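Local coordinates for protein nuclease NucT (Helicobacter pylori, PDB 6EHI) that is a nuclease of the PLD-like family, built as a mixed beta sheet flanked by helices and assembled from two subunits, at residues A30-K35 with I111-I116; K35-S40 with M105-A110; V53-I58 with D81-T86; V60-D65 with T86-L91. The protein carries 1 engineered substitution. All blocks are in the same frame, centred on the assembly; numbering follows the deposited sequence.

Contact 1 (A30-K35 with I111-I116)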
loop_
_atom_site.group_PDB
_atom_site.type_symbol
_atom_site.label_atom_id
_atom_site.label_comp_id
_atom_site.label_asym_id
_atom_site.label_seq_id
_atom_site.Cartn_x
_atom_site.Cartn_y
_atom_site.Cartn_z
ATOM N N ALA A 30 7.132 18.877 -9.753
ATOM C CA ALA A 30 8.125 19.105 -8.707
ATOM C C ALA A 30 9.089 20.228 -9.105
ATOM O O ALA A 30 9.460 20.400 -10.256
ATOM C CB ALA A 30 8.947 17.873 -8.345
ATOM N N ARG A 31 9.415 21.017 -8.124
ATOM C CA ARG A 31 10.298 22.169 -8.310
ATOM C C ARG A 31 11.673 21.941 -7.723
ATOM O O ARG A 31 12.578 22.701 -8.051
ATOM C CB ARG A 31 9.701 23.417 -7.626
ATOM C CG ARG A 31 8.259 23.656 -7.992
ATOM C CD ARG A 31 7.736 24.970 -7.428
ATOM N NE ARG A 31 6.421 25.229 -8.027
ATOM C CZ ARG A 31 5.659 26.307 -7.785
ATOM N NH1 ARG A 31 6.051 27.282 -6.955
ATOM N NH2 ARG A 31 4.477 26.402 -8.399
ATOM N N GLU A 32 11.836 20.935 -6.841
ATOM C CA GLU A 32 13.109 20.643 -6.142
ATOM C C GLU A 32 13.587 19.211 -6.141
ATOM O O GLU A 32 14.755 18.930 -6.463
ATOM C CB GLU A 32 12.975 21.030 -4.654
ATOM C CG GLU A 32 12.653 22.513 -4.448
ATOM C CD GLU A 32 13.794 23.409 -4.889
ATOM O OE1 GLU A 32 14.959 22.986 -4.693
ATOM O OE2 GLU A 32 13.539 24.528 -5.397
ATOM N N SER A 33 12.720 18.314 -5.675
ATOM C CA SER A 33 13.137 16.947 -5.461
ATOM C C SER A 33 12.001 15.942 -5.523
ATOM O O SER A 33 10.806 16.255 -5.305
ATOM C CB SER A 33 13.804 16.760 -4.109
ATOM O OG SER A 33 12.927 17.026 -3.051
ATOM N N VAL A 34 12.408 14.728 -5.895
ATOM C CA VAL A 34 11.466 13.611 -5.983
ATOM C C VAL A 34 12.159 12.424 -5.371
ATOM O O VAL A 34 13.249 12.010 -5.813
ATOM C CB VAL A 34 11.007 13.320 -7.431
ATOM C CG1 VAL A 34 10.158 12.066 -7.463
ATOM C CG2 VAL A 34 10.226 14.464 -8.025
ATOM N N LYS A 35 11.553 11.900 -4.297
ATOM C CA LYS A 35 12.068 10.802 -3.573
ATOM C C LYS A 35 11.092 9.657 -3.638
ATOM O O LYS A 35 9.920 9.795 -3.255
ATOM C CB LYS A 35 12.345 11.203 -2.124
ATOM C CG LYS A 35 13.502 12.267 -1.957
ATOM C CD LYS A 35 13.621 12.786 -0.522
ATOM C CE LYS A 35 14.638 13.894 -0.424
ATOM N NZ LYS A 35 15.996 13.277 -0.474
ATOM N N ILE A 111 7.710 11.083 -2.410
ATOM C CA ILE A 111 7.765 12.357 -1.661
ATOM C C ILE A 111 8.188 13.464 -2.634
ATOM O O ILE A 111 9.289 13.428 -3.169
ATOM C CB ILE A 111 8.750 12.290 -0.540
ATOM C CG1 ILE A 111 8.569 11.020 0.363
ATOM C CG2 ILE A 111 8.615 13.544 0.332
ATOM C CD1 ILE A 111 9.704 10.739 1.278
ATOM N N ILE A 112 7.387 14.496 -2.748
ATOM C CA ILE A 112 7.616 15.529 -3.731
ATOM C C ILE A 112 7.999 16.816 -2.976
ATOM O O ILE A 112 7.196 17.313 -2.171
ATOM C CB ILE A 112 6.354 15.820 -4.584
ATOM C CG1 ILE A 112 5.754 14.565 -5.233
ATOM C CG2 ILE A 112 6.673 16.830 -5.682
ATOM C CD1 ILE A 112 6.756 13.680 -5.944
ATOM N N ASP A 113 9.183 17.365 -3.273
ATOM C CA ASP A 113 9.661 18.585 -2.604
ATOM C C ASP A 113 9.467 18.380 -1.044
ATOM O O ASP A 113 9.785 17.326 -0.454
ATOM C CB ASP A 113 8.925 19.796 -3.160
ATOM C CG ASP A 113 9.082 20.004 -4.732
ATOM O OD1 ASP A 113 10.034 19.453 -5.380
ATOM O OD2 ASP A 113 8.305 20.791 -5.337
ATOM N N ASP A 114 8.950 19.381 -0.350
ATOM C CA ASP A 114 8.565 19.111 1.099
ATOM C C ASP A 114 7.065 19.210 1.180
ATOM O O ASP A 114 6.485 19.593 2.205
ATOM C CB ASP A 114 9.270 20.111 2.030
ATOM C CG ASP A 114 9.149 21.604 1.536
ATOM O OD1 ASP A 114 8.800 21.852 0.343
ATOM O OD2 ASP A 114 9.419 22.527 2.358
ATOM N N LYS A 115 6.400 18.958 0.059
ATOM C CA LYS A 115 5.032 19.355 -0.049
ATOM C C LYS A 115 4.055 18.262 -0.182
ATOM O O LYS A 115 2.892 18.476 0.173
ATOM C CB LYS A 115 4.863 20.308 -1.219
ATOM C CG LYS A 115 5.810 21.505 -1.181
ATOM C CD LYS A 115 5.777 22.300 0.140
ATOM C CE LYS A 115 6.461 23.672 0.003
ATOM N NZ LYS A 115 5.510 24.700 -0.506
ATOM N N ILE A 116 4.423 17.123 -0.769
ATOM C CA ILE A 116 3.400 16.097 -1.012
ATOM C C ILE A 116 3.996 14.718 -0.737
ATOM O O ILE A 116 5.158 14.495 -0.967
ATOM C CB ILE A 116 2.898 16.011 -2.509
ATOM C CG1 ILE A 116 2.480 17.378 -3.063
ATOM C CG2 ILE A 116 1.761 15.018 -2.645
ATOM C CD1 ILE A 116 2.451 17.346 -4.625
HETATM O O HOH W 1 11.071 15.233 -1.922
#
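The carboxylate of Asp113 is met by three consecutive backbone amides of Arg31, Glu32 and Ser33. At its edge, Arg31 N binds the syn lone pair of Asp113 OD2 at 3.0 Å and OD1 weakly. Ser33 N approaches OD1 nearly in line with the C-O bond, at 2.9 Å. Glu32 N comes from above the plane, 43° out of it, and reaches the same OD1 at 2.8 Å, while Ala30 CB touches OD1 at 3.5 Å. OD1 is thus gripped by two full-strength bonds. Asp113 CG stands beside its own backbone N (chi1 -58°), reaching back toward the loop leading into strand 33-38. The side-chain end of Arg31 leads away, its guanidinium plane turned 60° from the carboxylate. Past this loop the chains join as antiparallel neighbours of the sheet, strand 33-38 beside strand 108-112. Lys35 and Ile111 form a hydrogen-bonded pair, with Ile111 N 2.7 Å from Lys35 O, and Val34 and Ile112 the next, non-hydrogen-bonded pair. Asp113 N adds a bond to Ser33 O. The second strand then turns back through a classic beta bulge, Lys115 and Ile116 both facing Ile112. On the Val34 face, CD1 of Ile112 reaches both methyls of Val34, the two side chains lying alongside and pointing the same way, and CG2 of Ile112 packs on Ala30 CB at 3.7 Å. A water accepts from Ser33 OG at 2.8 Å and donates to the carbonyl oxygens of Ile111 and Asp113. On the other face Lys35 carries its NZ away to Gln61 OE1, and helix 142-158 covers Ile111.

Contact 2 (K35-S40 with M105-A110). Engineered in segment 105-110: Asn106 (natural residue His).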
loop_
_atom_site.group_PDB
_atom_site.type_symbol
_atom_site.label_atom_id
_atom_site.label_comp_id
_atom_site.label_asym_id
_atom_site.label_seq_id
_atom_site.Cartn_x
_atom_site.Cartn_y
_atom_site.Cartn_z
ATOM N N LYS A 35 11.553 11.900 -4.297
ATOM C CA LYS A 35 12.068 10.802 -3.573
ATOM C C LYS A 35 11.092 9.657 -3.638
ATOM O O LYS A 35 9.920 9.795 -3.255
ATOM C CB LYS A 35 12.345 11.203 -2.124
ATOM C CG LYS A 35 13.502 12.267 -1.957
ATOM C CD LYS A 35 13.621 12.786 -0.522
ATOM C CE LYS A 35 14.638 13.894 -0.424
ATOM N NZ LYS A 35 15.996 13.277 -0.474
ATOM N N ILE A 36 11.556 8.490 -4.126
ATOM C CA ILE A 36 10.604 7.398 -4.388
ATOM C C ILE A 36 11.143 6.128 -3.808
ATOM O O ILE A 36 12.356 5.836 -3.911
ATOM C CB ILE A 36 10.415 7.169 -5.897
ATOM C CG1 ILE A 36 9.766 8.379 -6.537
ATOM C CG2 ILE A 36 9.661 5.867 -6.245
ATOM C CD1 ILE A 36 10.022 8.606 -8.049
ATOM N N ALA A 37 10.287 5.364 -3.123
ATOM C CA ALA A 37 10.581 3.963 -2.784
ATOM C C ALA A 37 9.493 3.118 -3.365
ATOM O O ALA A 37 8.337 3.405 -3.074
ATOM C CB ALA A 37 10.642 3.816 -1.308
ATOM N N ILE A 38 9.827 2.182 -4.254
ATOM C CA ILE A 38 8.830 1.412 -4.985
ATOM C C ILE A 38 9.205 -0.012 -5.099
ATOM O O ILE A 38 10.298 -0.325 -5.513
ATOM C CB ILE A 38 8.605 2.074 -6.354
ATOM C CG1 ILE A 38 7.411 1.470 -7.116
ATOM C CG2 ILE A 38 9.889 2.212 -7.162
ATOM C CD1 ILE A 38 6.089 1.686 -6.431
ATOM N N TYR A 39 8.244 -0.911 -4.801
ATOM C CA TYR A 39 8.412 -2.340 -4.928
ATOM C C TYR A 39 8.569 -2.743 -6.385
ATOM O O TYR A 39 9.625 -3.292 -6.781
ATOM C CB TYR A 39 7.212 -3.125 -4.267
ATOM C CG TYR A 39 7.328 -4.583 -4.498
ATOM C CD1 TYR A 39 8.202 -5.360 -3.715
ATOM C CD2 TYR A 39 6.636 -5.208 -5.568
ATOM C CE1 TYR A 39 8.358 -6.699 -3.955
ATOM C CE2 TYR A 39 6.826 -6.545 -5.825
ATOM C CZ TYR A 39 7.740 -7.264 -5.008
ATOM O OH TYR A 39 7.932 -8.634 -5.164
ATOM N N SER A 40 7.525 -2.486 -7.221
ATOM C CA SER A 40 7.577 -2.808 -8.641
ATOM C C SER A 40 7.216 -1.548 -9.422
ATOM O O SER A 40 6.242 -0.884 -9.088
ATOM C CB SER A 40 6.600 -3.953 -8.992
ATOM O OG SER A 40 6.311 -4.018 -10.382
ATOM N N MET A 105 11.336 -4.851 -0.037
ATOM C CA MET A 105 11.104 -3.436 0.125
ATOM C C MET A 105 9.727 -3.185 -0.596
ATOM O O MET A 105 9.659 -3.063 -1.789
ATOM C CB MET A 105 12.251 -2.594 -0.531
ATOM C CG MET A 105 12.297 -1.157 0.026
ATOM S SD MET A 105 10.762 -0.205 -0.111
ATOM C CE MET A 105 10.663 0.047 -1.858
ATOM N N ASN A 106 8.671 -3.326 0.172
ATOM C CA ASN A 106 7.291 -3.262 -0.406
ATOM C C ASN A 106 6.649 -1.916 -0.378
ATOM O O ASN A 106 5.433 -1.801 -0.778
ATOM C CB ASN A 106 6.381 -4.178 0.332
ATOM C CG ASN A 106 5.194 -4.566 -0.497
ATOM O OD1 ASN A 106 5.323 -4.988 -1.688
ATOM N ND2 ASN A 106 4.023 -4.529 0.151
ATOM N N GLN A 107 7.294 -0.845 0.049
ATOM C CA GLN A 107 6.715 0.453 -0.052
ATOM C C GLN A 107 6.370 0.926 -1.466
ATOM O O GLN A 107 6.987 0.478 -2.439
ATOM C CB GLN A 107 7.665 1.509 0.527
ATOM C CG GLN A 107 7.898 1.290 2.025
ATOM C CD GLN A 107 8.821 2.323 2.623
ATOM O OE1 GLN A 107 9.304 3.286 1.918
ATOM N NE2 GLN A 107 9.132 2.111 3.878
ATOM N N LYS A 108 5.315 1.767 -1.613
ATOM C CA LYS A 108 5.025 2.443 -2.889
ATOM C C LYS A 108 4.784 3.903 -2.477
ATOM O O LYS A 108 3.649 4.284 -2.216
ATOM C CB LYS A 108 3.758 1.871 -3.581
ATOM C CG LYS A 108 3.693 0.342 -3.653
ATOM C CD LYS A 108 3.004 -0.404 -2.516
ATOM C CE LYS A 108 2.597 -1.844 -2.844
ATOM N NZ LYS A 108 3.766 -2.736 -2.972
ATOM N N VAL A 109 5.874 4.681 -2.483
ATOM C CA VAL A 109 5.875 5.975 -1.838
ATOM C C VAL A 109 6.551 6.959 -2.748
ATOM O O VAL A 109 7.627 6.643 -3.252
ATOM C CB VAL A 109 6.626 5.845 -0.507
ATOM C CG1 VAL A 109 6.915 7.205 0.101
ATOM C CG2 VAL A 109 5.846 4.994 0.467
ATOM N N ALA A 110 5.940 8.133 -2.915
ATOM C CA ALA A 110 6.627 9.228 -3.595
ATOM C C ALA A 110 6.555 10.516 -2.722
ATOM O O ALA A 110 5.459 10.896 -2.266
ATOM C CB ALA A 110 6.072 9.505 -4.916
#
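Ala37 and Val109 exchange the two backbone hydrogen bonds of an antiparallel hydrogen-bonded pair, Val109 N to Ala37 O measuring 2.8 Å. Farther along, Tyr39 N makes a weak bond to Gln107 O. CA-H...O contacts fill the intervals, among them Ile36 CA to Val109 O at 3.3 Å. Apolar contacts differ between the faces. On the Ile38 face, the side chains of Ile38 and Lys108 cross at about a right angle, Ile38 CD1 lying 3.7 Å from Lys108 CB. On the Ala37 face, Met105, bent at chi2 and chi3, brings its terminal CE to 3.8 Å from Ala37 CB and close to the Ile38 backbone. The Tyr39 ring is bordered by oxygens: Met105 O lies in its plane at the edge, 3.3 Å from CD1, and Asn106 OD1 stands obliquely 3.5 Å from CG. Among the polar groups, Lys108 NZ bonds Asn106 O at 2.9 Å, Asn106 OD1 weakly, and Asn123 OD1. Asn106, engineered in place of His, gives its ND2 to Glu134 of the second subunit. With Lys108 and Asp113 this position matches the His-x-Lys-x4-Asp signature of the PLD family, and an acetate ion lies about 4 Å from the Lys108 side chain. Met105 O is buried with no hydrogen-bond partner, CH groups of Tyr39 beside it. A largely apolar strand pair leads into a polar cluster of Lys108, Asn106 and Asn123 beside the second subunit.

Contact 3 (V53-I58 with D81-T86)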
loop_
_atom_site.group_PDB
_atom_site.type_symbol
_atom_site.label_atom_id
_atom_site.label_comp_id
_atom_site.label_asym_id
_atom_site.label_seq_id
_atom_site.Cartn_x
_atom_site.Cartn_y
_atom_site.Cartn_z
ATOM N N VAL A 53 10.934 15.589 -15.462
ATOM C CA VAL A 53 11.267 16.479 -14.418
ATOM C C VAL A 53 12.784 16.512 -14.084
ATOM O O VAL A 53 13.343 17.594 -13.873
ATOM C CB VAL A 53 10.335 16.266 -13.206
ATOM C CG1 VAL A 53 10.748 15.036 -12.438
ATOM C CG2 VAL A 53 10.292 17.517 -12.372
ATOM N N ALA A 54 13.481 15.365 -14.136
ATOM C CA ALA A 54 14.937 15.291 -13.980
ATOM C C ALA A 54 15.562 16.159 -15.102
ATOM O O ALA A 54 16.540 16.843 -14.865
ATOM C CB ALA A 54 15.452 13.864 -14.107
ATOM N N SER A 55 14.926 16.204 -16.257
ATOM C CA SER A 55 15.476 17.056 -17.380
ATOM C C SER A 55 15.418 18.564 -17.077
ATOM O O SER A 55 16.089 19.371 -17.719
ATOM C CB SER A 55 14.763 16.798 -18.687
ATOM O OG SER A 55 15.173 15.585 -19.224
ATOM N N ARG A 56 14.662 18.940 -16.070
ATOM C CA ARG A 56 14.496 20.349 -15.701
ATOM C C ARG A 56 15.412 20.712 -14.532
ATOM O O ARG A 56 15.338 21.836 -14.025
ATOM C CB ARG A 56 12.983 20.673 -15.411
ATOM C CG ARG A 56 12.101 20.673 -16.657
ATOM C CD ARG A 56 10.636 21.166 -16.522
ATOM N NE ARG A 56 9.867 20.544 -15.428
ATOM C CZ ARG A 56 9.789 21.045 -14.172
ATOM N NH1 ARG A 56 9.050 20.447 -13.240
ATOM N NH2 ARG A 56 10.451 22.146 -13.818
ATOM N N GLY A 57 16.258 19.778 -14.090
ATOM C CA GLY A 57 17.203 19.940 -13.035
ATOM C C GLY A 57 16.793 19.485 -11.629
ATOM O O GLY A 57 17.571 19.554 -10.724
ATOM N N ILE A 58 15.610 18.880 -11.510
ATOM C CA ILE A 58 15.164 18.336 -10.216
ATOM C C ILE A 58 15.917 17.071 -9.886
ATOM O O ILE A 58 16.135 16.213 -10.757
ATOM C CB ILE A 58 13.629 18.119 -10.264
ATOM C CG1 ILE A 58 12.795 19.429 -10.079
ATOM C CG2 ILE A 58 13.151 17.147 -9.168
ATOM C CD1 ILE A 58 12.758 20.345 -11.245
ATOM N N ASP A 81 18.542 4.490 -14.791
ATOM C CA ASP A 81 19.796 4.422 -14.031
ATOM C C ASP A 81 20.812 5.592 -14.169
ATOM O O ASP A 81 21.161 6.292 -13.186
ATOM C CB ASP A 81 20.487 3.096 -14.366
ATOM C CG ASP A 81 21.869 2.956 -13.731
ATOM O OD1 ASP A 81 22.192 3.586 -12.696
ATOM O OD2 ASP A 81 22.656 2.153 -14.286
ATOM N N LYS A 82 21.276 5.794 -15.367
ATOM C CA LYS A 82 22.294 6.824 -15.592
ATOM C C LYS A 82 21.689 8.154 -16.077
ATOM O O LYS A 82 22.393 9.015 -16.564
ATOM C CB LYS A 82 23.394 6.295 -16.550
ATOM C CG LYS A 82 24.430 5.368 -15.894
ATOM C CD LYS A 82 25.281 4.612 -16.927
ATOM C CE LYS A 82 25.485 3.165 -16.531
ATOM N NZ LYS A 82 26.195 3.079 -15.225
ATOM N N TYR A 83 20.390 8.352 -15.910
ATOM C CA TYR A 83 19.744 9.588 -16.305
ATOM C C TYR A 83 20.239 10.759 -15.480
ATOM O O TYR A 83 20.505 10.622 -14.307
ATOM C CB TYR A 83 18.218 9.432 -16.208
ATOM C CG TYR A 83 17.501 10.361 -17.150
ATOM C CD1 TYR A 83 17.413 10.049 -18.532
ATOM C CD2 TYR A 83 16.935 11.540 -16.680
ATOM C CE1 TYR A 83 16.776 10.917 -19.407
ATOM C CE2 TYR A 83 16.331 12.435 -17.555
ATOM C CZ TYR A 83 16.254 12.102 -18.914
ATOM O OH TYR A 83 15.619 12.967 -19.746
ATOM N N PRO A 84 20.433 11.926 -16.105
ATOM C CA PRO A 84 20.836 13.101 -15.341
ATOM C C PRO A 84 19.954 13.371 -14.126
ATOM O O PRO A 84 18.724 13.191 -14.188
ATOM C CB PRO A 84 20.720 14.206 -16.370
ATOM C CG PRO A 84 21.199 13.502 -17.578
ATOM C CD PRO A 84 20.498 12.192 -17.544
ATOM N N ASN A 85 20.613 13.735 -13.032
ATOM C CA ASN A 85 19.999 14.114 -11.749
ATOM C C ASN A 85 19.258 12.940 -11.108
ATOM O O ASN A 85 18.476 13.164 -10.201
ATOM C CB ASN A 85 19.047 15.325 -11.910
ATOM C CG ASN A 85 19.701 16.496 -12.657
ATOM O OD1 ASN A 85 19.197 16.996 -13.674
ATOM N ND2 ASN A 85 20.784 16.947 -12.125
ATOM N N THR A 86 19.451 11.726 -11.611
ATOM C CA THR A 86 18.673 10.522 -11.134
ATOM C C THR A 86 19.594 9.494 -10.485
ATOM O O THR A 86 20.533 8.984 -11.095
ATOM C CB THR A 86 17.807 9.951 -12.257
ATOM O OG1 THR A 86 17.116 11.078 -12.847
ATOM C CG2 THR A 86 16.726 8.976 -11.817
#
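Ala54 CB, in the last part of helix 44-54, is the tightly packed point, pressed into the turn that precedes strand 86-91. It lies in the plane of the Tyr83 ring at its edge, 3.8 Å from CD2, and also meets Pro84 O at 3.3 Å and Thr86 OG1 at 3.5 Å. Thr86 OG1 donates to Pro84 O at 3.0 Å, standing above the carbonyl plane, so the hydroxyl and the carbonyl that line the methyl are tied to each other. Pro84 CD covers one face of the Tyr83 ring near its rim. The same Ala54 methyl also touches Val60 of strand 59-65. Farther out, Tyr83 OH donates to Ser55 OG at 2.7 Å, and that oxygen is also bonded to Lys51 O within the helix. Here the contact opens toward solvent: Ser55, Gly57, Pro84 and Asn85 are all exposed. Pro84 and Gly57 contribute little, but Asn85 still covers much of the backbone opposite. It turns CB toward segment 53-58, 3.3 Å from Ile58 O, a buried oxygen with no hydrogen-bond partner in the model. Both backbones bend sharply. Tyr83 to Thr86 is a type II turn closed by Thr86 N to Tyr83 O, with Asn85 at positive phi. Ala54 to Gly57 is a type I turn, Gly57 N returning to Ala54 O; Gly57, with a phi of 95°, completes the Schellman motif that follows the helix in the beta-alpha-beta crossover from strand 33-38 to strand 59-65.

Contact 4 (V60-D65 with T86-L91)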
loop_
_atom_site.group_PDB
_atom_site.type_symbol
_atom_site.label_atom_id
_atom_site.label_comp_id
_atom_site.label_asym_id
_atom_site.label_seq_id
_atom_site.Cartn_x
_atom_site.Cartn_y
_atom_site.Cartn_z
ATOM N N VAL A 60 16.179 13.441 -8.455
ATOM C CA VAL A 60 15.345 12.302 -8.297
ATOM C C VAL A 60 16.121 11.161 -7.671
ATOM O O VAL A 60 17.259 10.857 -8.050
ATOM C CB VAL A 60 14.813 11.878 -9.652
ATOM C CG1 VAL A 60 13.939 10.678 -9.500
ATOM C CG2 VAL A 60 14.073 13.022 -10.285
ATOM N N GLN A 61 15.527 10.521 -6.684
ATOM C CA GLN A 61 16.118 9.350 -6.028
ATOM C C GLN A 61 15.034 8.248 -6.013
ATOM O O GLN A 61 13.881 8.547 -5.743
ATOM C CB GLN A 61 16.470 9.694 -4.616
ATOM C CG GLN A 61 17.606 10.707 -4.574
ATOM C CD GLN A 61 17.879 11.252 -3.189
ATOM O OE1 GLN A 61 16.943 11.617 -2.462
ATOM N NE2 GLN A 61 19.168 11.250 -2.781
ATOM N N ILE A 62 15.400 7.054 -6.419
ATOM C CA ILE A 62 14.450 5.929 -6.497
ATOM C C ILE A 62 15.052 4.727 -5.850
ATOM O O ILE A 62 16.097 4.293 -6.306
ATOM C CB ILE A 62 14.143 5.627 -7.962
ATOM C CG1 ILE A 62 13.846 6.925 -8.721
ATOM C CG2 ILE A 62 12.946 4.656 -8.062
ATOM C CD1 ILE A 62 13.512 6.704 -10.170
ATOM N N ILE A 63 14.485 4.237 -4.743
ATOM C CA ILE A 63 14.833 2.941 -4.102
ATOM C C ILE A 63 13.877 1.878 -4.642
ATOM O O ILE A 63 12.652 2.027 -4.469
ATOM C CB ILE A 63 14.720 3.015 -2.559
ATOM C CG1 ILE A 63 15.506 4.226 -2.022
ATOM C CG2 ILE A 63 15.060 1.680 -1.982
ATOM C CD1 ILE A 63 15.386 4.521 -0.526
ATOM N N TYR A 64 14.381 0.886 -5.393
ATOM C CA TYR A 64 13.606 -0.261 -5.873
ATOM C C TYR A 64 13.771 -1.494 -4.998
ATOM O O TYR A 64 14.917 -1.795 -4.485
ATOM C CB TYR A 64 14.100 -0.613 -7.230
ATOM C CG TYR A 64 13.890 0.309 -8.407
ATOM C CD1 TYR A 64 14.685 1.492 -8.610
ATOM C CD2 TYR A 64 12.830 0.078 -9.314
ATOM C CE1 TYR A 64 14.514 2.293 -9.719
ATOM C CE2 TYR A 64 12.641 0.904 -10.395
ATOM C CZ TYR A 64 13.470 2.007 -10.603
ATOM O OH TYR A 64 13.270 2.855 -11.670
ATOM N N ASP A 65 12.748 -2.331 -4.844
ATOM C CA ASP A 65 12.975 -3.666 -4.244
ATOM C C ASP A 65 14.106 -4.463 -4.979
ATOM O O ASP A 65 14.121 -4.523 -6.229
ATOM C CB ASP A 65 11.697 -4.501 -4.183
ATOM C CG ASP A 65 11.922 -5.930 -3.731
ATOM O OD1 ASP A 65 12.109 -6.099 -2.541
ATOM O OD2 ASP A 65 11.902 -6.897 -4.579
ATOM N N THR A 86 19.451 11.726 -11.611
ATOM C CA THR A 86 18.673 10.522 -11.134
ATOM C C THR A 86 19.594 9.494 -10.485
ATOM O O THR A 86 20.533 8.984 -11.095
ATOM C CB THR A 86 17.807 9.951 -12.257
ATOM O OG1 THR A 86 17.116 11.078 -12.847
ATOM C CG2 THR A 86 16.726 8.976 -11.817
ATOM N N LYS A 87 19.294 9.169 -9.237
ATOM C CA LYS A 87 19.986 8.172 -8.409
ATOM C C LYS A 87 19.031 7.001 -8.305
ATOM O O LYS A 87 17.922 7.170 -7.814
ATOM C CB LYS A 87 20.276 8.685 -6.983
ATOM C CG LYS A 87 21.146 7.704 -6.177
ATOM C CD LYS A 87 21.219 8.069 -4.688
ATOM C CE LYS A 87 22.021 7.112 -3.818
ATOM N NZ LYS A 87 23.406 6.888 -4.318
ATOM N N VAL A 88 19.436 5.825 -8.743
ATOM C CA VAL A 88 18.608 4.595 -8.523
ATOM C C VAL A 88 19.410 3.628 -7.693
ATOM O O VAL A 88 20.659 3.578 -7.791
ATOM C CB VAL A 88 18.106 3.962 -9.829
ATOM C CG1 VAL A 88 17.343 4.946 -10.649
ATOM C CG2 VAL A 88 19.250 3.312 -10.593
ATOM N N CYS A 89 18.746 2.838 -6.833
ATOM C CA CYS A 89 19.421 1.861 -6.056
ATOM C C CYS A 89 18.436 0.721 -5.642
ATOM O O CYS A 89 17.242 0.806 -5.991
ATOM C CB CYS A 89 20.069 2.587 -4.867
ATOM S SG CYS A 89 18.827 3.265 -3.694
ATOM N N LEU A 90 18.913 -0.300 -4.963
ATOM C CA LEU A 90 18.163 -1.508 -4.656
ATOM C C LEU A 90 18.179 -1.762 -3.188
ATOM O O LEU A 90 19.182 -1.507 -2.540
ATOM C CB LEU A 90 18.790 -2.693 -5.376
ATOM C CG LEU A 90 18.843 -2.694 -6.883
ATOM C CD1 LEU A 90 19.861 -3.681 -7.494
ATOM C CD2 LEU A 90 17.443 -2.960 -7.384
ATOM N N LEU A 91 17.095 -2.302 -2.621
ATOM C CA LEU A 91 17.010 -2.572 -1.252
ATOM C C LEU A 91 16.263 -3.836 -0.938
ATOM O O LEU A 91 15.177 -4.035 -1.491
ATOM C CB LEU A 91 16.424 -1.357 -0.577
ATOM C CG LEU A 91 16.239 -1.350 0.909
ATOM C CD1 LEU A 91 17.581 -1.512 1.655
ATOM C CD2 LEU A 91 15.553 -0.071 1.291
#
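Tyr64 and Leu90 are paired near the ends of two parallel strands, 60-65 and 86-91, adjacent in the sheet and linked by short helices in a beta-alpha-beta crossover. The short segments run 31° apart, and five backbone hydrogen bonds, from Lys87 N to Val60 O through to Leu91 N to Tyr64 O, hold the register. Tyr64 can be followed outward. Its CB meets Cys89 O at 3.7 Å and, on the other strand's next residue, Leu90 CD2 at 4.1 Å. CG sits beside the backbone N (chi1 -68°), and CD1 again nears Cys89 O, which lies in the ring plane at the edge. CE1 reaches Val88 CB at 4.0 Å, the two side chains crossing at a slant. At the tip OH bonds Thr76 OG1, while Ile77 and Leu80 of helix 77-80 touch the Tyr64 side chain. The same face carries Val60 CG1 on Thr86 CG2, under helix 44-54. On the Ile63 face, covered by helix 142-158, the Ile63 side chain lies beside that of Leu91, Ile63 CG2 touching Leu91 CB at 3.6 Å. At the strand end Asp65 is the N-cap of the following helix, OD2 accepting from Ser68 N, and its OD1 is bonded to Met105 N. Cys89 SG, held between its own N and carbonyl carbon (chi1 67°), lies 3.8 Å from Ile63 CG1 and is joined to Cys159 SG in a disulfide.

How the contacts relate
Contacts 1 and 2 are successive lengths of one antiparallel pair, strands 33-38 and 108-112, sharing Lys35; contact 4 is a parallel pair of the same sheet, joined to them where Lys35 NZ bonds Gln61 OE1 and Ile36 O meets Ile63 N. Contacts 2 and 4 are buried; contacts 1 and 3 are partly buried and farther out, about 12 and 15 Å from the chain centre, centre to centre. Contact 4 is mostly aliphatic, contact 2 adds a polar cluster, contact 1 adds amides holding a carboxylate to its ladder, and contact 3 relies on hydroxyls and turn backbone. Contact 3 shares Thr86 with contact 4, and its Arg56 reaches Ala30 O of contact 1. Contacts 2 and 4 also border the second subunit.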